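PDB 3LOM: geranyltranstransferase from Legionella pneumophila subsp. pneumophila, which probably makes farnesyl diphosphate, condensing isopentenyl diphosphate with allylic diphosphates with the help of magnesium ions. Local coordinates for residues T17-L22 with V71-A76; A77-T82 with L194-M199; L28-I33 with L132-P137; V58-D63 with A289-L294. One frame throughout, in Å; residues are numbered along the deposited sequence.

Interaction 1: T17-L22 with V71-A76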
loop_
_atom_site.group_PDB
_atom_site.type_symbol
_atom_site.label_atom_id
_atom_site.label_comp_id
_atom_site.label_asym_id
_atom_site.label_seq_id
_atom_site.Cartn_x
_atom_site.Cartn_y
_atom_site.Cartn_z
ATOM N N THR A 17 4.926 8.667 -23.148
ATOM C CA THR A 17 5.474 9.299 -21.932
ATOM C C THR A 17 4.744 10.612 -21.616
ATOM O O THR A 17 4.241 10.798 -20.496
ATOM C CB THR A 17 6.997 9.584 -22.055
ATOM O OG1 THR A 17 7.692 8.378 -22.388
ATOM C CG2 THR A 17 7.567 10.152 -20.749
ATOM N N GLN A 18 4.681 11.497 -22.615
ATOM C CA GLN A 18 3.976 12.783 -22.524
ATOM C C GLN A 18 2.535 12.624 -22.050
ATOM O O GLN A 18 2.094 13.360 -21.165
ATOM C CB GLN A 18 3.983 13.510 -23.873
ATOM C CG GLN A 18 5.317 14.130 -24.274
ATOM C CD GLN A 18 5.270 14.765 -25.662
ATOM O OE1 GLN A 18 6.061 14.417 -26.539
ATOM N NE2 GLN A 18 4.334 15.693 -25.866
ATOM N N ARG A 19 1.823 11.655 -22.635
ATOM C CA ARG A 19 0.444 11.338 -22.250
ATOM C C ARG A 19 0.367 10.872 -20.794
ATOM O O ARG A 19 -0.525 11.293 -20.040
ATOM C CB ARG A 19 -0.159 10.287 -23.196
ATOM C CG ARG A 19 -1.484 9.706 -22.709
ATOM C CD ARG A 19 -2.226 8.876 -23.746
ATOM N NE ARG A 19 -3.588 8.620 -23.271
ATOM C CZ ARG A 19 -4.668 8.531 -24.044
ATOM N NH1 ARG A 19 -4.569 8.671 -25.361
ATOM N NH2 ARG A 19 -5.856 8.305 -23.496
ATOM N N HIS A 20 1.326 10.028 -20.408
ATOM C CA HIS A 20 1.387 9.471 -19.060
ATOM C C HIS A 20 1.674 10.544 -18.001
ATOM O O HIS A 20 1.011 10.582 -16.954
ATOM C CB HIS A 20 2.408 8.318 -18.993
ATOM C CG HIS A 20 2.875 8.000 -17.606
ATOM N ND1 HIS A 20 2.037 7.484 -16.637
ATOM C CD2 HIS A 20 4.089 8.135 -17.021
ATOM C CE1 HIS A 20 2.718 7.313 -15.517
ATOM N NE2 HIS A 20 3.965 7.701 -15.724
ATOM N N GLU A 21 2.644 11.410 -18.284
ATOM C CA GLU A 21 2.995 12.512 -17.378
ATOM C C GLU A 21 1.843 13.508 -17.202
ATOM O O GLU A 21 1.585 13.986 -16.093
ATOM C CB GLU A 21 4.246 13.229 -17.873
ATOM C CG GLU A 21 5.513 12.390 -17.778
ATOM C CD GLU A 21 6.730 13.078 -18.368
ATOM O OE1 GLU A 21 6.586 14.183 -18.930
ATOM O OE2 GLU A 21 7.838 12.512 -18.265
ATOM N N LEU A 22 1.142 13.779 -18.303
ATOM C CA LEU A 22 0.012 14.700 -18.327
ATOM C C LEU A 22 -1.154 14.116 -17.537
ATOM O O LEU A 22 -1.868 14.846 -16.837
ATOM C CB LEU A 22 -0.404 14.964 -19.777
ATOM C CG LEU A 22 -0.546 16.374 -20.371
ATOM C CD1 LEU A 22 0.464 17.384 -19.814
ATOM C CD2 LEU A 22 -0.442 16.298 -21.898
ATOM N N VAL A 71 -8.606 3.434 -20.084
ATOM C CA VAL A 71 -8.268 2.336 -19.157
ATOM C C VAL A 71 -6.743 2.193 -18.990
ATOM O O VAL A 71 -6.236 2.063 -17.866
ATOM C CB VAL A 71 -8.912 0.985 -19.619
ATOM C CG1 VAL A 71 -8.435 -0.209 -18.770
ATOM C CG2 VAL A 71 -10.439 1.077 -19.595
ATOM N N LEU A 72 -6.032 2.254 -20.114
ATOM C CA LEU A 72 -4.577 2.172 -20.147
ATOM C C LEU A 72 -3.868 3.263 -19.348
ATOM O O LEU A 72 -2.874 2.982 -18.679
ATOM C CB LEU A 72 -4.078 2.163 -21.594
ATOM C CG LEU A 72 -4.391 0.877 -22.366
ATOM C CD1 LEU A 72 -3.872 0.952 -23.796
ATOM C CD2 LEU A 72 -3.795 -0.319 -21.631
ATOM N N ASP A 73 -4.388 4.492 -19.416
ATOM C CA ASP A 73 -3.885 5.619 -18.621
ATOM C C ASP A 73 -3.876 5.298 -17.134
ATOM O O ASP A 73 -2.883 5.546 -16.445
ATOM C CB ASP A 73 -4.743 6.874 -18.842
ATOM C CG ASP A 73 -4.600 7.453 -20.236
ATOM O OD1 ASP A 73 -3.481 7.424 -20.792
ATOM O OD2 ASP A 73 -5.614 7.951 -20.772
ATOM N N ILE A 74 -4.992 4.741 -16.670
ATOM C CA ILE A 74 -5.217 4.407 -15.267
ATOM C C ILE A 74 -4.280 3.298 -14.797
ATOM O O ILE A 74 -3.633 3.440 -13.750
ATOM C CB ILE A 74 -6.688 3.994 -15.029
ATOM C CG1 ILE A 74 -7.626 5.128 -15.453
ATOM C CG2 ILE A 74 -6.923 3.612 -13.571
ATOM C CD1 ILE A 74 -9.026 4.677 -15.822
ATOM N N ILE A 75 -4.201 2.220 -15.583
ATOM C CA ILE A 75 -3.363 1.059 -15.247
ATOM C C ILE A 75 -1.891 1.447 -15.166
ATOM O O ILE A 75 -1.209 1.093 -14.198
ATOM C CB ILE A 75 -3.579 -0.144 -16.225
ATOM C CG1 ILE A 75 -5.028 -0.646 -16.144
ATOM C CG2 ILE A 75 -2.593 -1.288 -15.913
ATOM C CD1 ILE A 75 -5.368 -1.788 -17.098
ATOM N N ALA A 76 -1.433 2.207 -16.160
ATOM C CA ALA A 76 -0.063 2.723 -16.223
ATOM C C ALA A 76 0.295 3.707 -15.100
ATOM O O ALA A 76 1.454 3.782 -14.682
ATOM C CB ALA A 76 0.175 3.376 -17.571
HETATM O O HOH W 1 -0.569 6.978 -17.769
#
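Residues 17-22 and 71-76 are both helical, and their backbones come closest where the CA atoms of His-20 and Asp-73 lie 6.5 Å apart. Beside this point Arg-19 and Asp-73 form a two-pronged salt bridge. Arg-19 CG stands anti to the backbone N (chi1 169°) and the chain runs on extended to NE, long enough to span the gap and present the side of the guanidinium rather than its end. Arg-19 NE bonds to Asp-73 OD1 at 2.8 Å, using the syn lone pair of that oxygen, while Arg-19 NH2 reaches Asp-73 OD2 at 2.8 Å in a straighter bond of 165°. The two planes are nearly coplanar, 28° apart, so each oxygen faces its own N-H. OD1 has a second partner, the hydroxyl of Tyr-59 on helix 53-64. Next to the bridge, a water lies at the edge of the His-20 ring, 2.9 Å from ND1, and donates to Asp-73 O at 3.0 Å. His-20 CE1 also lies 3.8 Å from Ala-76 O, and the small alanine side chain points toward helix 5-28 with no large group to crowd the approach. Aspartate suits this buried place because its short chain holds both oxygens near the helix, ready for a planar donor. Paired twice with a cation and once with a hydroxyl, the carboxylate is probably ionised, and the three bonds should fix its rotation.

Interaction 2: A77-T82 with L194-M199; sequences AALELT and LACFEM
The contact is wholly apolar across the two segments, and Leu-79 carries it from one side against Cys-196 and Met-199 from the other. The CA atoms of Leu-79 and Cys-196 approach to 7.4 Å. Leu-79 pushes its CD1 into the notch between the two sulfur-bearing side chains, meeting Cys-196 SG at 3.5 Å. On the other flank Met-199 CE lies 3.4 Å from the same Leu-79 CD1, tighter than usual for two carbons. Since Leu-79 also sits off a standard rotamer, part of that closeness may lie in the model. The bend at the last torsion of Met-199 (chi3 -63°) brings CE over CG and CD1 of Leu-79. An unbranched, flexible methionine can fold its terminal methyl onto the leucine in this way, while the small thiol of Cys-196 lets Leu-79 come close to the helix. Hydrophobic neighbours extend the cluster: Val-58 of helix 53-64 touches both Leu-79 and Cys-196, while Val-150 and Leu-151 of helix 141-155 back Met-199. Polar bonding stays away from this interface, with Glu-198 forming a salt bridge to Arg-216. Helices 69-91 and 178-201 thus meet in the interior of the all-alpha isoprenoid synthase fold, whose helices surround a central reaction cavity in this family.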
loop_
_atom_site.group_PDB
_atom_site.type_symbol
_atom_site.label_atom_id
_atom_site.label_comp_id
_atom_site.label_asym_id
_atom_site.label_seq_id
_atom_site.Cartn_x
_atom_site.Cartn_y
_atom_site.Cartn_z
ATOM N N ALA A 77 -0.694 4.464 -14.628
ATOM C CA ALA A 77 -0.489 5.406 -13.534
ATOM C C ALA A 77 -0.271 4.643 -12.238
ATOM O O ALA A 77 0.676 4.923 -11.499
ATOM C CB ALA A 77 -1.681 6.352 -13.401
ATOM N N ALA A 78 -1.154 3.676 -11.988
ATOM C CA ALA A 78 -1.070 2.791 -10.828
ATOM C C ALA A 78 0.240 2.015 -10.777
ATOM O O ALA A 78 0.839 1.870 -9.712
ATOM C CB ALA A 78 -2.233 1.849 -10.823
ATOM N N LEU A 79 0.697 1.542 -11.931
ATOM C CA LEU A 79 1.989 0.875 -12.016
ATOM C C LEU A 79 3.176 1.758 -11.724
ATOM O O LEU A 79 4.104 1.323 -11.036
ATOM C CB LEU A 79 2.188 0.259 -13.384
ATOM C CG LEU A 79 2.188 -1.255 -13.387
ATOM C CD1 LEU A 79 1.957 -1.645 -14.791
ATOM C CD2 LEU A 79 3.496 -1.843 -12.874
ATOM N N GLU A 80 3.173 2.975 -12.270
ATOM C CA GLU A 80 4.254 3.917 -12.000
ATOM C C GLU A 80 4.266 4.365 -10.559
ATOM O O GLU A 80 5.334 4.480 -9.976
ATOM C CB GLU A 80 4.228 5.135 -12.916
ATOM C CG GLU A 80 5.467 5.271 -13.798
ATOM C CD GLU A 80 6.777 4.978 -13.091
ATOM O OE1 GLU A 80 7.444 3.984 -13.463
ATOM O OE2 GLU A 80 7.143 5.736 -12.172
ATOM N N LEU A 81 3.080 4.604 -9.994
ATOM C CA LEU A 81 2.949 4.953 -8.578
ATOM C C LEU A 81 3.525 3.865 -7.668
ATOM O O LEU A 81 4.268 4.178 -6.728
ATOM C CB LEU A 81 1.487 5.244 -8.208
ATOM C CG LEU A 81 0.892 6.608 -8.583
ATOM C CD1 LEU A 81 -0.623 6.552 -8.533
ATOM C CD2 LEU A 81 1.411 7.702 -7.669
ATOM N N THR A 82 3.199 2.600 -7.962
ATOM C CA THR A 82 3.757 1.448 -7.225
ATOM C C THR A 82 5.276 1.368 -7.402
ATOM O O THR A 82 6.005 1.323 -6.419
ATOM C CB THR A 82 3.077 0.097 -7.605
ATOM O OG1 THR A 82 1.658 0.189 -7.393
ATOM C CG2 THR A 82 3.628 -1.049 -6.744
ATOM N N LEU A 194 5.879 -8.131 -15.156
ATOM C CA LEU A 194 4.873 -9.083 -15.627
ATOM C C LEU A 194 3.455 -8.548 -15.421
ATOM O O LEU A 194 2.579 -8.758 -16.268
ATOM C CB LEU A 194 5.042 -10.422 -14.902
ATOM C CG LEU A 194 4.769 -11.749 -15.610
ATOM C CD1 LEU A 194 5.407 -11.796 -16.996
ATOM C CD2 LEU A 194 5.282 -12.898 -14.739
ATOM N N ALA A 195 3.247 -7.843 -14.306
ATOM C CA ALA A 195 1.966 -7.192 -14.003
ATOM C C ALA A 195 1.470 -6.197 -15.076
ATOM O O ALA A 195 0.263 -6.014 -15.217
ATOM C CB ALA A 195 2.012 -6.532 -12.638
ATOM N N CYS A 196 2.389 -5.584 -15.829
ATOM C CA CYS A 196 2.030 -4.691 -16.946
ATOM C C CYS A 196 1.173 -5.411 -17.968
ATOM O O CYS A 196 0.154 -4.894 -18.422
ATOM C CB CYS A 196 3.272 -4.155 -17.662
ATOM S SG CYS A 196 4.420 -3.244 -16.632
ATOM N N PHE A 197 1.601 -6.622 -18.302
ATOM C CA PHE A 197 0.926 -7.453 -19.275
ATOM C C PHE A 197 -0.299 -8.117 -18.651
ATOM O O PHE A 197 -1.351 -8.201 -19.284
ATOM C CB PHE A 197 1.917 -8.467 -19.848
ATOM C CG PHE A 197 3.196 -7.839 -20.339
ATOM C CD1 PHE A 197 3.292 -7.357 -21.637
ATOM C CD2 PHE A 197 4.299 -7.712 -19.497
ATOM C CE1 PHE A 197 4.467 -6.763 -22.090
ATOM C CE2 PHE A 197 5.470 -7.112 -19.936
ATOM C CZ PHE A 197 5.560 -6.642 -21.236
ATOM N N GLU A 198 -0.177 -8.536 -17.396
ATOM C CA GLU A 198 -1.271 -9.232 -16.709
ATOM C C GLU A 198 -2.465 -8.344 -16.353
ATOM O O GLU A 198 -3.611 -8.795 -16.436
ATOM C CB GLU A 198 -0.768 -9.963 -15.457
ATOM C CG GLU A 198 0.179 -11.130 -15.722
ATOM C CD GLU A 198 -0.527 -12.426 -16.105
ATOM O OE1 GLU A 198 -1.777 -12.502 -16.043
ATOM O OE2 GLU A 198 0.186 -13.386 -16.461
ATOM N N MET A 199 -2.204 -7.097 -15.947
ATOM C CA MET A 199 -3.289 -6.135 -15.679
ATOM C C MET A 199 -4.018 -5.751 -16.977
ATOM O O MET A 199 -5.236 -5.575 -16.977
ATOM C CB MET A 199 -2.780 -4.889 -14.941
ATOM C CG MET A 199 -2.623 -5.067 -13.428
ATOM S SD MET A 199 -1.974 -3.631 -12.529
ATOM C CE MET A 199 -0.429 -3.560 -13.279
#

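Interaction 3: L28-I33 with L132-P137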
loop_
_atom_site.group_PDB
_atom_site.type_symbol
_atom_site.label_atom_id
_atom_site.label_comp_id
_atom_site.label_asym_id
_atom_site.label_seq_id
_atom_site.Cartn_x
_atom_site.Cartn_y
_atom_site.Cartn_z
ATOM N N LEU A 28 -3.039 13.983 -9.818
ATOM C CA LEU A 28 -2.510 14.573 -8.579
ATOM C C LEU A 28 -3.233 15.852 -8.154
ATOM O O LEU A 28 -3.504 16.052 -6.966
ATOM C CB LEU A 28 -0.997 14.817 -8.679
ATOM C CG LEU A 28 -0.081 13.598 -8.531
ATOM C CD1 LEU A 28 1.349 13.958 -8.878
ATOM C CD2 LEU A 28 -0.159 12.995 -7.125
ATOM N N ASN A 29 -3.578 16.693 -9.131
ATOM C CA ASN A 29 -4.232 17.981 -8.865
ATOM C C ASN A 29 -5.710 17.844 -8.463
ATOM O O ASN A 29 -6.351 18.836 -8.118
ATOM C CB ASN A 29 -4.083 18.950 -10.060
ATOM C CG ASN A 29 -2.611 19.332 -10.372
ATOM O OD1 ASN A 29 -2.351 19.969 -11.393
ATOM N ND2 ASN A 29 -1.664 18.947 -9.512
ATOM N N GLU A 30 -6.238 16.619 -8.498
ATOM C CA GLU A 30 -7.633 16.349 -8.125
ATOM C C GLU A 30 -7.810 15.786 -6.716
ATOM O O GLU A 30 -8.840 16.029 -6.089
ATOM C CB GLU A 30 -8.304 15.417 -9.138
ATOM C CG GLU A 30 -8.657 16.093 -10.451
ATOM C CD GLU A 30 -9.137 15.115 -11.504
ATOM O OE1 GLU A 30 -10.097 14.362 -11.224
ATOM O OE2 GLU A 30 -8.555 15.105 -12.612
ATOM N N ILE A 31 -6.821 15.030 -6.231
ATOM C CA ILE A 31 -6.863 14.449 -4.877
ATOM C C ILE A 31 -6.690 15.523 -3.808
ATOM O O ILE A 31 -5.875 16.438 -3.964
ATOM C CB ILE A 31 -5.746 13.400 -4.636
ATOM C CG1 ILE A 31 -5.426 12.629 -5.907
ATOM C CG2 ILE A 31 -6.139 12.425 -3.525
ATOM C CD1 ILE A 31 -3.967 12.335 -6.044
ATOM N N ILE A 32 -7.460 15.394 -2.728
ATOM C CA ILE A 32 -7.300 16.237 -1.556
ATOM C C ILE A 32 -6.037 15.791 -0.821
ATOM O O ILE A 32 -5.968 14.678 -0.310
ATOM C CB ILE A 32 -8.509 16.131 -0.589
ATOM C CG1 ILE A 32 -9.849 15.996 -1.347
ATOM C CG2 ILE A 32 -8.498 17.285 0.430
ATOM C CD1 ILE A 32 -10.330 17.240 -2.102
ATOM N N ILE A 33 -5.021 16.643 -0.810
ATOM C CA ILE A 33 -3.775 16.340 -0.115
ATOM C C ILE A 33 -3.557 17.418 0.948
ATOM O O ILE A 33 -2.966 18.451 0.657
ATOM C CB ILE A 33 -2.575 16.268 -1.103
ATOM C CG1 ILE A 33 -2.932 15.397 -2.318
ATOM C CG2 ILE A 33 -1.324 15.728 -0.396
ATOM C CD1 ILE A 33 -1.921 15.406 -3.446
ATOM N N LEU A 132 -9.312 1.668 -8.230
ATOM C CA LEU A 132 -10.690 1.493 -7.791
ATOM C C LEU A 132 -11.695 2.570 -8.220
ATOM O O LEU A 132 -12.781 2.217 -8.680
ATOM C CB LEU A 132 -10.757 1.298 -6.280
ATOM C CG LEU A 132 -10.050 0.083 -5.676
ATOM C CD1 LEU A 132 -10.321 0.086 -4.193
ATOM C CD2 LEU A 132 -10.468 -1.245 -6.324
ATOM N N MET A 133 -11.359 3.857 -8.080
ATOM C CA MET A 133 -12.306 4.930 -8.415
ATOM C C MET A 133 -12.413 5.220 -9.923
ATOM O O MET A 133 -13.504 5.490 -10.430
ATOM C CB MET A 133 -12.061 6.211 -7.585
ATOM C CG MET A 133 -10.780 6.999 -7.885
ATOM S SD MET A 133 -10.459 8.358 -6.729
ATOM C CE MET A 133 -8.872 8.930 -7.349
ATOM N N ARG A 134 -11.283 5.153 -10.632
ATOM C CA ARG A 134 -11.246 5.508 -12.059
ATOM C C ARG A 134 -11.646 4.395 -13.034
ATOM O O ARG A 134 -12.157 4.690 -14.118
ATOM C CB ARG A 134 -9.884 6.097 -12.460
ATOM C CG ARG A 134 -9.476 7.356 -11.701
ATOM C CD ARG A 134 -10.312 8.563 -12.108
ATOM N NE ARG A 134 -10.017 9.739 -11.293
ATOM C CZ ARG A 134 -9.078 10.640 -11.576
ATOM N NH1 ARG A 134 -8.319 10.510 -12.660
ATOM N NH2 ARG A 134 -8.892 11.673 -10.766
ATOM N N LEU A 135 -11.412 3.134 -12.666
ATOM C CA LEU A 135 -11.802 2.003 -13.524
ATOM C C LEU A 135 -13.284 1.642 -13.417
ATOM O O LEU A 135 -13.856 1.100 -14.364
ATOM C CB LEU A 135 -10.955 0.753 -13.245
ATOM C CG LEU A 135 -9.487 0.693 -13.677
ATOM C CD1 LEU A 135 -8.856 -0.590 -13.166
ATOM C CD2 LEU A 135 -9.323 0.805 -15.181
ATOM N N SER A 136 -13.885 1.938 -12.266
ATOM C CA SER A 136 -15.269 1.566 -11.964
ATOM C C SER A 136 -16.386 2.130 -12.864
ATOM O O SER A 136 -17.403 1.457 -13.045
ATOM C CB SER A 136 -15.586 1.848 -10.495
ATOM O OG SER A 136 -14.919 0.917 -9.669
ATOM N N PRO A 137 -16.225 3.354 -13.418
ATOM C CA PRO A 137 -17.245 3.687 -14.420
ATOM C C PRO A 137 -16.982 3.048 -15.791
ATOM O O PRO A 137 -17.896 2.980 -16.617
ATOM C CB PRO A 137 -17.159 5.220 -14.523
ATOM C CG PRO A 137 -16.364 5.663 -13.326
ATOM C CD PRO A 137 -15.424 4.543 -13.056
#
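Glu-30 and Arg-134 meet through a single salt bridge, with Glu-30 OE1 3.0 Å from Arg-134 NH2. It is a one-point ion pair: Glu-30 OE2 is farther off, at 3.9 Å from the same NH2. The carboxylate and guanidinium planes are only 14° apart, yet OE1 lies obliquely to the arginine group, which makes this a looser match than a two-pronged pair. Long side chains are needed here, because the nearest CA atoms, those of these same two residues, are 12.1 Å apart. Glu-30 stretches out beyond CG, whereas Arg-134 first bends at its second torsion (chi2 -71°) and then runs on toward the acid. One step out, Arg-134 NH1 makes a weak hydrogen bond to the hydroxyl of Tyr-23, and Ile-74 of helix 69-91 packs against the arginine. Farther along, Ser-136 OG donates to Leu-132 O at 2.7 Å, nearly along the C=O axis, tying Ser-136 back to the carbonyl one turn earlier. Across the dimer, Ser-158 of the second subunit is hydrogen-bonded through OG to Ile-32 O. The pair therefore bridges the surface between the C-terminal part of helix 113-135 and the linker joining helices 5-28 and 36-46, close to the subunit interface.

Interaction 4: V58-D63 with A289-L294; sequences VYLAGD and AALIEL
The carbonyl oxygen of Leu-291 is hydrogen-bonded to the hydroxyl OG1 of Thr-295, one turn further along the same helix, while the Leu-291 side chain turns to meet Leu-60. Everything that crosses between residues 58-63 and 289-294 is apolar, and Leu-60 is at its centre. CG of Leu-60 stands anti to the carbonyl carbon (chi1 -69°), which aims the branch toward helix 289-303, and the fork at CG spreads the two methyls to different partners. Leu-60 CD1 rests in the shallow groove where two leucine methyls meet, 3.7 Å from Leu-294 CD2 and 3.9 Å from Leu-291 CD1. It also lies over the backbone, with Leu-60 CD1 3.8 Å from Leu-291 CA. Leu-60 CD2 rests instead against Ala-290 CB at 4.0 Å, where the small methyl lets a branched chain come close to the helix. The segment axes pass 9.8 Å apart and run at 148° to each other, closer to antiparallel than parallel. In this all-alpha isoprenoid synthase fold, the contact attaches the last modelled helix, 289-303, to helix 53-64. Leu-294 is also touched by Ile-53 and Ile-56, and Leu-291 by Leu-57 and Leu-64. Helix 5-28 closes another flank, with Ile-13 against Leu-294 and Tyr-16 against Leu-60, the tyrosine ring stacked with that of Tyr-59 and its hydroxyl hydrogen-bonded to Asp-63 OD2.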
loop_
_atom_site.group_PDB
_atom_site.type_symbol
_atom_site.label_atom_id
_atom_site.label_comp_id
_atom_site.label_asym_id
_atom_site.label_seq_id
_atom_site.Cartn_x
_atom_site.Cartn_y
_atom_site.Cartn_z
ATOM N N VAL A 58 2.605 -1.076 -20.710
ATOM C CA VAL A 58 1.145 -1.058 -20.562
ATOM C C VAL A 58 0.423 -0.520 -21.807
ATOM O O VAL A 58 -0.554 -1.117 -22.266
ATOM C CB VAL A 58 0.732 -0.256 -19.303
ATOM C CG1 VAL A 58 -0.761 0.066 -19.286
ATOM C CG2 VAL A 58 1.099 -1.030 -18.080
ATOM N N TYR A 59 0.921 0.589 -22.355
ATOM C CA TYR A 59 0.317 1.202 -23.540
ATOM C C TYR A 59 0.465 0.329 -24.773
ATOM O O TYR A 59 -0.494 0.134 -25.509
ATOM C CB TYR A 59 0.903 2.594 -23.808
ATOM C CG TYR A 59 0.378 3.669 -22.877
ATOM C CD1 TYR A 59 -0.994 3.878 -22.727
ATOM C CD2 TYR A 59 1.251 4.489 -22.163
ATOM C CE1 TYR A 59 -1.483 4.863 -21.879
ATOM C CE2 TYR A 59 0.770 5.478 -21.310
ATOM C CZ TYR A 59 -0.597 5.659 -21.176
ATOM O OH TYR A 59 -1.081 6.635 -20.338
ATOM N N LEU A 60 1.665 -0.210 -24.972
ATOM C CA LEU A 60 1.977 -1.018 -26.148
ATOM C C LEU A 60 1.325 -2.402 -26.140
ATOM O O LEU A 60 0.870 -2.879 -27.183
ATOM C CB LEU A 60 3.489 -1.130 -26.331
ATOM C CG LEU A 60 4.177 0.170 -26.746
ATOM C CD1 LEU A 60 5.651 -0.062 -27.018
ATOM C CD2 LEU A 60 3.497 0.761 -27.969
ATOM N N ALA A 61 1.273 -3.028 -24.964
ATOM C CA ALA A 61 0.587 -4.306 -24.796
ATOM C C ALA A 61 -0.921 -4.125 -24.864
ATOM O O ALA A 61 -1.635 -5.008 -25.345
ATOM C CB ALA A 61 0.979 -4.966 -23.479
ATOM N N GLY A 62 -1.395 -2.979 -24.378
ATOM C CA GLY A 62 -2.815 -2.641 -24.413
ATOM C C GLY A 62 -3.341 -2.396 -25.817
ATOM O O GLY A 62 -4.498 -2.695 -26.112
ATOM N N ASP A 63 -2.479 -1.848 -26.673
ATOM C CA ASP A 63 -2.771 -1.644 -28.089
ATOM C C ASP A 63 -2.916 -2.960 -28.833
ATOM O O ASP A 63 -3.801 -3.098 -29.678
ATOM C CB ASP A 63 -1.668 -0.814 -28.751
ATOM C CG ASP A 63 -1.978 0.670 -28.766
ATOM O OD1 ASP A 63 -2.948 1.100 -28.102
ATOM O OD2 ASP A 63 -1.243 1.411 -29.453
ATOM N N ALA A 289 4.966 -3.969 -34.320
ATOM C CA ALA A 289 6.183 -3.282 -34.791
ATOM C C ALA A 289 6.625 -2.115 -33.908
ATOM O O ALA A 289 7.806 -1.753 -33.894
ATOM C CB ALA A 289 6.020 -2.823 -36.238
ATOM N N ALA A 290 5.667 -1.538 -33.182
ATOM C CA ALA A 290 5.935 -0.494 -32.198
ATOM C C ALA A 290 6.733 -1.058 -31.023
ATOM O O ALA A 290 7.758 -0.491 -30.628
ATOM C CB ALA A 290 4.628 0.124 -31.716
ATOM N N LEU A 291 6.261 -2.184 -30.490
ATOM C CA LEU A 291 6.887 -2.848 -29.347
ATOM C C LEU A 291 8.236 -3.472 -29.696
ATOM O O LEU A 291 9.147 -3.467 -28.870
ATOM C CB LEU A 291 5.939 -3.900 -28.756
ATOM C CG LEU A 291 6.301 -4.639 -27.457
ATOM C CD1 LEU A 291 6.856 -3.716 -26.372
ATOM C CD2 LEU A 291 5.084 -5.392 -26.942
ATOM N N ILE A 292 8.349 -3.991 -30.917
ATOM C CA ILE A 292 9.581 -4.612 -31.413
ATOM C C ILE A 292 10.711 -3.582 -31.527
ATOM O O ILE A 292 11.859 -3.860 -31.157
ATOM C CB ILE A 292 9.331 -5.353 -32.764
ATOM C CG1 ILE A 292 8.431 -6.574 -32.535
ATOM C CG2 ILE A 292 10.641 -5.789 -33.427
ATOM C CD1 ILE A 292 7.632 -7.000 -33.759
ATOM N N GLU A 293 10.367 -2.388 -32.007
ATOM C CA GLU A 293 11.323 -1.282 -32.118
ATOM C C GLU A 293 11.775 -0.802 -30.736
ATOM O O GLU A 293 12.951 -0.492 -30.543
ATOM C CB GLU A 293 10.728 -0.125 -32.933
ATOM C CG GLU A 293 11.751 0.664 -33.764
ATOM C CD GLU A 293 12.584 1.643 -32.941
ATOM O OE1 GLU A 293 12.012 2.345 -32.077
ATOM O OE2 GLU A 293 13.815 1.712 -33.164
ATOM N N LEU A 294 10.842 -0.754 -29.784
ATOM C CA LEU A 294 11.176 -0.432 -28.394
ATOM C C LEU A 294 12.106 -1.482 -27.781
ATOM O O LEU A 294 13.080 -1.137 -27.107
ATOM C CB LEU A 294 9.913 -0.271 -27.537
ATOM C CG LEU A 294 10.170 0.026 -26.053
ATOM C CD1 LEU A 294 10.754 1.420 -25.856
ATOM C CD2 LEU A 294 8.921 -0.174 -25.207
#

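Overall arrangement
Interactions 1 and 2 follow one another along helix 69-91, with centres 11 Å apart, and they touch where His-20 NE2 packs on Glu-80 CG at 3.4 Å. Helix 53-64 ties interaction 4 to both: the centre of interaction 4 lies 14 Å from that of interaction 1, which it joins through Tyr-59, and 15 Å from that of interaction 2, where Val-58 CG2 meets Leu-79 CD1 at 3.5 Å. Interaction 3 is peripheral, its centre 26 Å from that of interaction 4; it touches interaction 1, where Ile-74 CD1 lies 3.6 Å from Arg-134 O. As in relatives, helix 69-91 probably leads into the first aspartate-rich magnesium-binding motif.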